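Local coordinates for protein putative c-1-tetrahydrofolate synthase, cytoplasmic (Leishmania major, PDB 4A26) that probably catalyses the NAD(P)-dependent oxidation of methylenetetrahydrofolate and the hydrolysis of the methenyl product in one-carbon metabolism, working as a homodimer, at residues K12-A17 with L156-I161; I43-R48 with L103-H108; I78-L83 with N112-K117. All blocks are in the same frame, centred on the assembly; numbering follows the deposited sequence.

Contact 1 of 3, residues K12-A17 with L156-I161; sequences KAIAAA and LKRCGI
Ile14 and Arg158 carry most of this contact, and they meet through carbon. The CG2 methyl of Ile14 lies 3.4 Å from Arg158 CD, where the aliphatic part of the arginine passes alongside the isoleucine, the two side chains running in opposite directions. Arg158 can do this because its chain is extended from CG to NE and leaves the end of its helix toward helix 11-32. Its guanidinium then arrives one turn further along that helix, where NH1 comes 4.3 Å from Ala17 CB, obliquely to the group's plane. The charge itself is answered by Glu21, further along helix 11-32, in a salt bridge to NH2.

The two segments belong to different parts of the enzyme: 12-17 to a helix of the catalytic domain, 156-161 to the end of helix 147-159 in the NAD(P)-binding domain. That second helix finishes in a Schellman motif: Gly160 adopts positive phi, Ile161 N bonds back to Leu156 O, and Gly160 N to Lys157 O. Cys159 N is a second donor to Leu156 O, from the opposite face of the carbonyl plane to Ile161 N.

Ile14 also uses its other branch. CG1 stands anti to the carbonyl carbon (chi1 -69°) and sends CD1 to within 4.2 Å of Cys159 SG, while Met280 of helix 279-297 touches the same isoleucine and Trp269 of strand 269-271 packs on the cysteine.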
loop_
_atom_site.group_PDB
_atom_site.type_symbol
_atom_site.label_atom_id
_atom_site.label_comp_id
_atom_site.label_asym_id
_atom_site.label_seq_id
_atom_site.Cartn_x
_atom_site.Cartn_y
_atom_site.Cartn_z
ATOM N N LYS A 12 -6.920 -26.623 -4.791
ATOM C CA LYS A 12 -8.296 -27.109 -4.984
ATOM C C LYS A 12 -8.845 -27.752 -3.716
ATOM O O LYS A 12 -9.984 -27.483 -3.312
ATOM C CB LYS A 12 -8.369 -28.123 -6.139
ATOM C CG LYS A 12 -8.524 -27.502 -7.529
ATOM N N ALA A 13 -8.030 -28.604 -3.103
ATOM C CA ALA A 13 -8.414 -29.292 -1.873
ATOM C C ALA A 13 -8.525 -28.307 -0.703
ATOM O O ALA A 13 -9.515 -28.313 0.029
ATOM C CB ALA A 13 -7.409 -30.391 -1.553
ATOM N N ILE A 14 -7.510 -27.460 -0.543
ATOM C CA ILE A 14 -7.481 -26.471 0.537
ATOM C C ILE A 14 -8.734 -25.597 0.493
ATOM O O ILE A 14 -9.380 -25.380 1.514
ATOM C CB ILE A 14 -6.205 -25.589 0.471
ATOM C CG1 ILE A 14 -4.968 -26.412 0.825
ATOM C CG2 ILE A 14 -6.305 -24.414 1.428
ATOM C CD1 ILE A 14 -3.674 -25.723 0.502
ATOM N N ALA A 15 -9.072 -25.114 -0.698
ATOM C CA ALA A 15 -10.297 -24.339 -0.912
ATOM C C ALA A 15 -11.545 -25.138 -0.530
ATOM O O ALA A 15 -12.478 -24.597 0.062
ATOM C CB ALA A 15 -10.384 -23.884 -2.368
ATOM N N ALA A 16 -11.548 -26.423 -0.876
ATOM C CA ALA A 16 -12.649 -27.321 -0.526
ATOM C C ALA A 16 -12.818 -27.414 0.985
ATOM O O ALA A 16 -13.938 -27.348 1.491
ATOM C CB ALA A 16 -12.412 -28.703 -1.114
ATOM N N ALA A 17 -11.701 -27.560 1.696
ATOM C CA ALA A 17 -11.710 -27.574 3.156
ATOM C C ALA A 17 -12.261 -26.264 3.717
ATOM O O ALA A 17 -13.023 -26.272 4.685
ATOM C CB ALA A 17 -10.310 -27.819 3.691
ATOM N N LEU A 156 0.030 -20.796 1.823
ATOM C CA LEU A 156 1.278 -20.973 2.570
ATOM C C LEU A 156 1.012 -21.398 4.011
ATOM O O LEU A 156 1.484 -22.442 4.446
ATOM C CB LEU A 156 2.104 -19.682 2.550
ATOM C CG LEU A 156 2.590 -19.203 1.177
ATOM C CD1 LEU A 156 3.097 -17.780 1.268
ATOM C CD2 LEU A 156 3.671 -20.120 0.631
ATOM N N LYS A 157 0.250 -20.584 4.740
ATOM C CA LYS A 157 -0.108 -20.871 6.134
ATOM C C LYS A 157 -0.606 -22.297 6.315
ATOM O O LYS A 157 -0.212 -22.989 7.258
ATOM C CB LYS A 157 -1.205 -19.918 6.614
ATOM C CG LYS A 157 -0.740 -18.501 6.925
ATOM C CD LYS A 157 -1.842 -17.721 7.637
ATOM C CE LYS A 157 -1.320 -16.459 8.301
ATOM N NZ LYS A 157 -1.063 -15.391 7.306
ATOM N N ARG A 158 -1.481 -22.719 5.405
ATOM C CA ARG A 158 -2.122 -24.026 5.489
ATOM C C ARG A 158 -1.227 -25.187 5.070
ATOM O O ARG A 158 -1.546 -26.336 5.354
ATOM C CB ARG A 158 -3.421 -24.032 4.680
ATOM C CG ARG A 158 -4.571 -23.384 5.428
ATOM C CD ARG A 158 -5.857 -23.443 4.641
ATOM N NE ARG A 158 -7.022 -23.485 5.520
ATOM C CZ ARG A 158 -7.578 -24.599 5.992
ATOM N NH1 ARG A 158 -7.087 -25.800 5.689
ATOM N NH2 ARG A 158 -8.639 -24.511 6.781
ATOM N N CYS A 159 -0.121 -24.890 4.397
ATOM C CA CYS A 159 0.904 -25.894 4.111
ATOM C C CYS A 159 2.022 -25.877 5.156
ATOM O O CYS A 159 2.977 -26.647 5.059
ATOM C CB CYS A 159 1.489 -25.680 2.716
ATOM S SG CYS A 159 0.373 -26.163 1.395
ATOM N N GLY A 160 1.893 -25.004 6.151
ATOM C CA GLY A 160 2.882 -24.889 7.216
ATOM C C GLY A 160 4.122 -24.138 6.776
ATOM O O GLY A 160 5.156 -24.186 7.450
ATOM N N ILE A 161 4.019 -23.437 5.649
ATOM C CA ILE A 161 5.152 -22.730 5.082
ATOM C C ILE A 161 5.378 -21.430 5.848
ATOM O O ILE A 161 4.520 -20.541 5.850
ATOM C CB ILE A 161 4.952 -22.454 3.580
ATOM C CG1 ILE A 161 4.841 -23.782 2.820
ATOM C CG2 ILE A 161 6.102 -21.624 3.030
ATOM C CD1 ILE A 161 4.546 -23.635 1.347
#

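Contact 2 of 3, residues I43-R48 with L103-H108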
loop_
_atom_site.group_PDB
_atom_site.type_symbol
_atom_site.label_atom_id
_atom_site.label_comp_id
_atom_site.label_asym_id
_atom_site.label_seq_id
_atom_site.Cartn_x
_atom_site.Cartn_y
_atom_site.Cartn_z
ATOM N N ILE A 43 -23.229 -7.163 -9.392
ATOM C CA ILE A 43 -23.829 -6.398 -10.470
ATOM C C ILE A 43 -23.096 -6.740 -11.760
ATOM O O ILE A 43 -21.875 -6.647 -11.830
ATOM C CB ILE A 43 -23.762 -4.878 -10.208
ATOM C CG1 ILE A 43 -24.538 -4.518 -8.940
ATOM C CG2 ILE A 43 -24.351 -4.117 -11.376
ATOM C CD1 ILE A 43 -24.413 -3.065 -8.532
ATOM N N ILE A 44 -23.852 -7.167 -12.765
ATOM C CA ILE A 44 -23.313 -7.417 -14.094
ATOM C C ILE A 44 -24.109 -6.570 -15.082
ATOM O O ILE A 44 -25.333 -6.458 -14.970
ATOM C CB ILE A 44 -23.371 -8.920 -14.475
ATOM C CG1 ILE A 44 -22.634 -9.172 -15.792
ATOM C CG2 ILE A 44 -24.810 -9.409 -14.576
ATOM C CD1 ILE A 44 -22.672 -10.620 -16.241
ATOM N N VAL A 45 -23.397 -5.960 -16.028
ATOM C CA VAL A 45 -23.993 -5.068 -17.014
ATOM C C VAL A 45 -23.777 -5.652 -18.404
ATOM O O VAL A 45 -22.666 -6.049 -18.761
ATOM C CB VAL A 45 -23.383 -3.658 -16.926
ATOM C CG1 VAL A 45 -23.931 -2.760 -18.034
ATOM C CG2 VAL A 45 -23.656 -3.056 -15.559
ATOM N N GLY A 46 -24.848 -5.700 -19.185
ATOM C CA GLY A 46 -24.821 -6.383 -20.471
ATOM C C GLY A 46 -24.944 -7.883 -20.289
ATOM O O GLY A 46 -25.415 -8.352 -19.253
ATOM N N GLN A 47 -24.515 -8.635 -21.299
ATOM C CA GLN A 47 -24.777 -10.074 -21.365
ATOM C C GLN A 47 -23.575 -10.873 -21.889
ATOM O O GLN A 47 -23.742 -11.854 -22.615
ATOM C CB GLN A 47 -26.017 -10.327 -22.239
ATOM C CG GLN A 47 -27.348 -9.910 -21.601
ATOM C CD GLN A 47 -27.960 -11.006 -20.743
ATOM O OE1 GLN A 47 -28.435 -12.022 -21.260
ATOM N NE2 GLN A 47 -27.962 -10.805 -19.425
ATOM N N ARG A 48 -22.367 -10.453 -21.513
ATOM C CA ARG A 48 -21.150 -11.200 -21.850
ATOM C C ARG A 48 -21.198 -12.591 -21.221
ATOM O O ARG A 48 -21.465 -12.717 -20.025
ATOM C CB ARG A 48 -19.897 -10.467 -21.357
ATOM C CG ARG A 48 -19.272 -9.531 -22.371
ATOM C CD ARG A 48 -18.039 -8.831 -21.799
ATOM N NE ARG A 48 -16.965 -8.723 -22.793
ATOM C CZ ARG A 48 -15.887 -9.509 -22.859
ATOM N NH1 ARG A 48 -15.686 -10.487 -21.978
ATOM N NH2 ARG A 48 -14.990 -9.307 -23.820
ATOM N N LEU A 103 -16.513 -7.331 -13.853
ATOM C CA LEU A 103 -15.734 -6.587 -14.839
ATOM C C LEU A 103 -15.358 -7.486 -16.022
ATOM O O LEU A 103 -15.316 -8.709 -15.880
ATOM C CB LEU A 103 -14.467 -6.033 -14.181
ATOM C CG LEU A 103 -14.672 -5.051 -13.021
ATOM C CD1 LEU A 103 -13.362 -4.793 -12.292
ATOM C CD2 LEU A 103 -15.284 -3.742 -13.512
ATOM N N PRO A 104 -15.091 -6.888 -17.198
ATOM C CA PRO A 104 -15.186 -5.463 -17.523
ATOM C C PRO A 104 -16.588 -5.021 -17.934
ATOM O O PRO A 104 -17.291 -5.748 -18.636
ATOM C CB PRO A 104 -14.229 -5.314 -18.706
ATOM C CG PRO A 104 -14.279 -6.627 -19.385
ATOM C CD PRO A 104 -14.479 -7.655 -18.298
ATOM N N LEU A 105 -16.969 -3.821 -17.503
ATOM C CA LEU A 105 -18.212 -3.183 -17.929
ATOM C C LEU A 105 -18.096 -2.734 -19.383
ATOM O O LEU A 105 -16.990 -2.660 -19.921
ATOM C CB LEU A 105 -18.502 -1.958 -17.061
ATOM C CG LEU A 105 -18.702 -2.174 -15.560
ATOM C CD1 LEU A 105 -18.535 -0.865 -14.813
ATOM C CD2 LEU A 105 -20.063 -2.778 -15.271
ATOM N N PRO A 106 -19.236 -2.427 -20.031
ATOM C CA PRO A 106 -19.184 -1.833 -21.363
ATOM C C PRO A 106 -18.332 -0.558 -21.397
ATOM O O PRO A 106 -18.192 0.121 -20.377
ATOM C CB PRO A 106 -20.652 -1.521 -21.661
ATOM C CG PRO A 106 -21.402 -2.533 -20.899
ATOM C CD PRO A 106 -20.615 -2.776 -19.645
ATOM N N LYS A 107 -17.774 -0.246 -22.564
ATOM C CA LYS A 107 -16.802 0.840 -22.697
ATOM C C LYS A 107 -17.338 2.205 -22.253
ATOM O O LYS A 107 -16.601 3.001 -21.673
ATOM C CB LYS A 107 -16.303 0.929 -24.145
ATOM N N HIS A 108 -18.617 2.468 -22.510
ATOM C CA HIS A 108 -19.198 3.784 -22.224
ATOM C C HIS A 108 -19.282 4.097 -20.723
ATOM O O HIS A 108 -19.367 5.268 -20.341
ATOM C CB HIS A 108 -20.580 3.931 -22.885
ATOM C CG HIS A 108 -21.678 3.202 -22.175
ATOM N ND1 HIS A 108 -21.753 1.828 -22.132
ATOM C CD2 HIS A 108 -22.748 3.659 -21.483
ATOM C CE1 HIS A 108 -22.820 1.469 -21.442
ATOM N NE2 HIS A 108 -23.440 2.561 -21.035
#
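Val45, the last residue of strand 39-45, splits its two methyl groups between consecutive residues of the loop that follows strand 98-101. CG2 meets Leu105 CD2 at 3.6 Å, and CG1 meets Pro106 CD at 3.7 Å. The split follows from the valine's first torsion (chi1 175°): CG1, anti to the backbone N, is set against the ring of Pro106, and CG2, anti to the carbonyl carbon, against Leu105. Pro106 CG lies 3.8 Å from Val45 CG1, and both valine pairings cross at a slant.

Leu105 reaches the valine with the end of its side chain, CD2 being the branch that comes into contact. Pro104, preceded by a cis peptide bond, stands nearer the open side, where Arg48 CD passes 4.5 Å from Pro104 O. Arg48 meets the loop through its aliphatic chain, and its NH1 forms a salt bridge with Asp50. Between Val45 and Arg48 the chain leaves the strand through Gly46, at positive phi, before helix 49-64 begins. Leu74 of strand 68-74 also touches Val45.

Both segments run on from the C-terminal ends of neighbouring parallel strands, 39-45 and 98-101, in the alpha/beta catalytic domain, and the backbone of Ile43 is hydrogen-bonded to Gln102 just before the loop. Between 43-48 and 103-108 themselves there is no hydrogen bond. The Leu-Pro-Leu-Pro loop therefore fits against the strand end through apolar side chains, chiefly the buried Val45 against Leu105 CD2 and the rigid ring of Pro106.

Contact 3 of 3, residues I78-L83 with N112-K117; sequences ISQEVL and NRAIEK
Gln80 reaches across from the first turn of helix 80-91 and sets its amide beside two consecutive residues of helix 111-116. Its CG is anti to the backbone N (chi1 -177°), and a bend at chi2 turns the amide so that NE2 lies 3.7 Å from Ala114 CB and 3.6 Å from Ala114 N. Neither approach is a hydrogen bond: the carboxamide oxygen OE1 instead accepts from Asn110 N, just ahead of helix 111-116, and this bond helps to hold the amide where it is.

Arg113 comes alongside the methylene part of the same glutamine. Its NE is 3.9 Å from Gln80 CG, with NH2 a little further from that carbon, and the approach is oblique to the guanidinium plane. The two flat groups are inclined by 33°, so they are neither stacked flat nor crossed at right angles. The arginine's bend at chi3 carries the guanidinium round toward helix 80-91, where NH1 has a long, weak ion pair with Glu84. Glu81 lies nearby, but its OE1 remains 6.3 Å from Arg113 NH2, so it can at most add a diffuse attraction.

Beneath this polar layer the contact is apolar. Leu83 brings its CD2 methyl to Ala114 CB, 3.6 Å away, and the small alanine lets the two helices come close at this point. Helix 111-116 also meets the second subunit, where Glu116 forms a salt bridge with Arg140 of that subunit.

Helix 80-91 is the connecting helix of a beta-alpha-beta crossover that leads from strand 68-74 past the middle strand 39-45 to the parallel strand 98-101, and here it packs against the short helix that follows the last of these, as expected in an alpha/beta domain.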
loop_
_atom_site.group_PDB
_atom_site.type_symbol
_atom_site.label_atom_id
_atom_site.label_comp_id
_atom_site.label_asym_id
_atom_site.label_seq_id
_atom_site.Cartn_x
_atom_site.Cartn_y
_atom_site.Cartn_z
ATOM N N ILE A 78 -26.940 0.816 -20.469
ATOM C CA ILE A 78 -27.509 1.555 -19.338
ATOM C C ILE A 78 -26.623 2.722 -18.888
ATOM O O ILE A 78 -25.405 2.706 -19.090
ATOM C CB ILE A 78 -27.764 0.610 -18.139
ATOM C CG1 ILE A 78 -28.753 1.235 -17.155
ATOM C CG2 ILE A 78 -26.454 0.250 -17.443
ATOM C CD1 ILE A 78 -29.340 0.247 -16.192
ATOM N N SER A 79 -27.252 3.726 -18.277
ATOM C CA SER A 79 -26.560 4.915 -17.785
ATOM C C SER A 79 -25.585 4.599 -16.664
ATOM O O SER A 79 -25.781 3.644 -15.915
ATOM C CB SER A 79 -27.570 5.928 -17.248
ATOM O OG SER A 79 -28.474 6.337 -18.250
ATOM N N GLN A 80 -24.544 5.420 -16.549
ATOM C CA GLN A 80 -23.680 5.420 -15.375
ATOM C C GLN A 80 -24.513 5.717 -14.130
ATOM O O GLN A 80 -24.399 5.018 -13.121
ATOM C CB GLN A 80 -22.588 6.482 -15.523
ATOM C CG GLN A 80 -21.579 6.529 -14.380
ATOM C CD GLN A 80 -20.588 5.389 -14.425
ATOM O OE1 GLN A 80 -20.064 5.052 -15.486
ATOM N NE2 GLN A 80 -20.316 4.794 -13.269
ATOM N N GLU A 81 -25.347 6.756 -14.214
ATOM C CA GLU A 81 -26.191 7.179 -13.090
ATOM C C GLU A 81 -27.032 6.008 -12.582
ATOM O O GLU A 81 -27.070 5.742 -11.381
ATOM C CB GLU A 81 -27.108 8.348 -13.494
ATOM C CG GLU A 81 -27.286 9.446 -12.425
ATOM C CD GLU A 81 -28.058 8.988 -11.185
ATOM O OE1 GLU A 81 -27.496 8.213 -10.376
ATOM O OE2 GLU A 81 -29.218 9.428 -11.003
ATOM N N VAL A 82 -27.676 5.300 -13.507
ATOM C CA VAL A 82 -28.585 4.208 -13.160
ATOM C C VAL A 82 -27.839 3.016 -12.555
ATOM O O VAL A 82 -28.325 2.399 -11.611
ATOM C CB VAL A 82 -29.413 3.752 -14.382
ATOM C CG1 VAL A 82 -30.266 2.544 -14.033
ATOM C CG2 VAL A 82 -30.285 4.889 -14.884
ATOM N N LEU A 83 -26.666 2.693 -13.094
ATOM C CA LEU A 83 -25.798 1.677 -12.493
ATOM C C LEU A 83 -25.515 2.023 -11.036
ATOM O O LEU A 83 -25.727 1.207 -10.143
ATOM C CB LEU A 83 -24.470 1.566 -13.258
ATOM C CG LEU A 83 -23.383 0.674 -12.643
ATOM C CD1 LEU A 83 -23.864 -0.773 -12.569
ATOM C CD2 LEU A 83 -22.083 0.777 -13.424
ATOM N N ASN A 112 -13.979 2.647 -12.321
ATOM C CA ASN A 112 -13.489 3.196 -11.051
ATOM C C ASN A 112 -14.552 4.036 -10.342
ATOM O O ASN A 112 -14.656 4.012 -9.117
ATOM C CB ASN A 112 -12.227 4.042 -11.272
ATOM C CG ASN A 112 -11.021 3.211 -11.677
ATOM O OD1 ASN A 112 -10.930 2.030 -11.356
ATOM N ND2 ASN A 112 -10.083 3.835 -12.380
ATOM N N ARG A 113 -15.336 4.770 -11.125
ATOM C CA ARG A 113 -16.415 5.606 -10.597
ATOM C C ARG A 113 -17.586 4.768 -10.077
ATOM O O ARG A 113 -18.183 5.103 -9.054
ATOM C CB ARG A 113 -16.879 6.605 -11.670
ATOM C CG ARG A 113 -18.146 7.394 -11.340
ATOM C CD ARG A 113 -18.160 8.770 -12.022
ATOM N NE ARG A 113 -19.506 9.188 -12.425
ATOM C CZ ARG A 113 -20.469 9.593 -11.596
ATOM N NH1 ARG A 113 -20.272 9.640 -10.279
ATOM N NH2 ARG A 113 -21.653 9.950 -12.089
ATOM N N ALA A 114 -17.905 3.680 -10.776
ATOM C CA ALA A 114 -18.947 2.753 -10.326
ATOM C C ALA A 114 -18.527 2.014 -9.059
ATOM O O ALA A 114 -19.359 1.723 -8.207
ATOM C CB ALA A 114 -19.288 1.761 -11.421
ATOM N N ILE A 115 -17.235 1.713 -8.947
ATOM C CA ILE A 115 -16.680 1.046 -7.765
ATOM C C ILE A 115 -16.578 1.977 -6.548
ATOM O O ILE A 115 -16.695 1.525 -5.407
ATOM C CB ILE A 115 -15.280 0.458 -8.067
ATOM C CG1 ILE A 115 -15.391 -0.712 -9.052
ATOM C CG2 ILE A 115 -14.605 -0.011 -6.793
ATOM C CD1 ILE A 115 -14.095 -1.034 -9.780
ATOM N N GLU A 116 -16.358 3.268 -6.789
ATOM C CA GLU A 116 -16.217 4.245 -5.702
ATOM C C GLU A 116 -17.536 4.394 -4.932
ATOM O O GLU A 116 -17.527 4.667 -3.729
ATOM C CB GLU A 116 -15.742 5.606 -6.240
ATOM C CG GLU A 116 -14.670 6.299 -5.382
ATOM C CD GLU A 116 -13.266 5.694 -5.536
ATOM O OE1 GLU A 116 -13.139 4.549 -6.034
ATOM O OE2 GLU A 116 -12.281 6.365 -5.149
ATOM N N LYS A 117 -18.657 4.197 -5.633
ATOM C CA LYS A 117 -19.995 4.214 -5.025
ATOM C C LYS A 117 -20.180 3.155 -3.945
ATOM O O LYS A 117 -20.971 3.350 -3.023
ATOM C CB LYS A 117 -21.090 4.016 -6.085
ATOM C CG LYS A 117 -21.656 5.301 -6.645
ATOM C CD LYS A 117 -22.746 5.896 -5.752
ATOM C CE LYS A 117 -23.163 7.285 -6.239
ATOM N NZ LYS A 117 -24.250 7.901 -5.418
#

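How the contacts relate
From the N terminus, helix 11-32 opens the long loop that contact 1 closes when helix 147-159 ends against it, joining the catalytic and NAD(P)-binding parts. Contacts 2 and 3 both nest inside that loop. Strand 39-45 begins contact 2, helix 80-91 begins contact 3, and then 103-108 and 112-117 complete them in the same order, so these two cross. Their centres are about 11 Å apart and they touch: His108 NE2 is 2.8 Å from Ile78 O, a probable hydrogen bond, and Leu83 packs on Ile43 and Val45. Contact 1 lies on the opposite side of the chain's centre, its own centre about 33 Å from that of contact 2 and about 37 Å from that of contact 3.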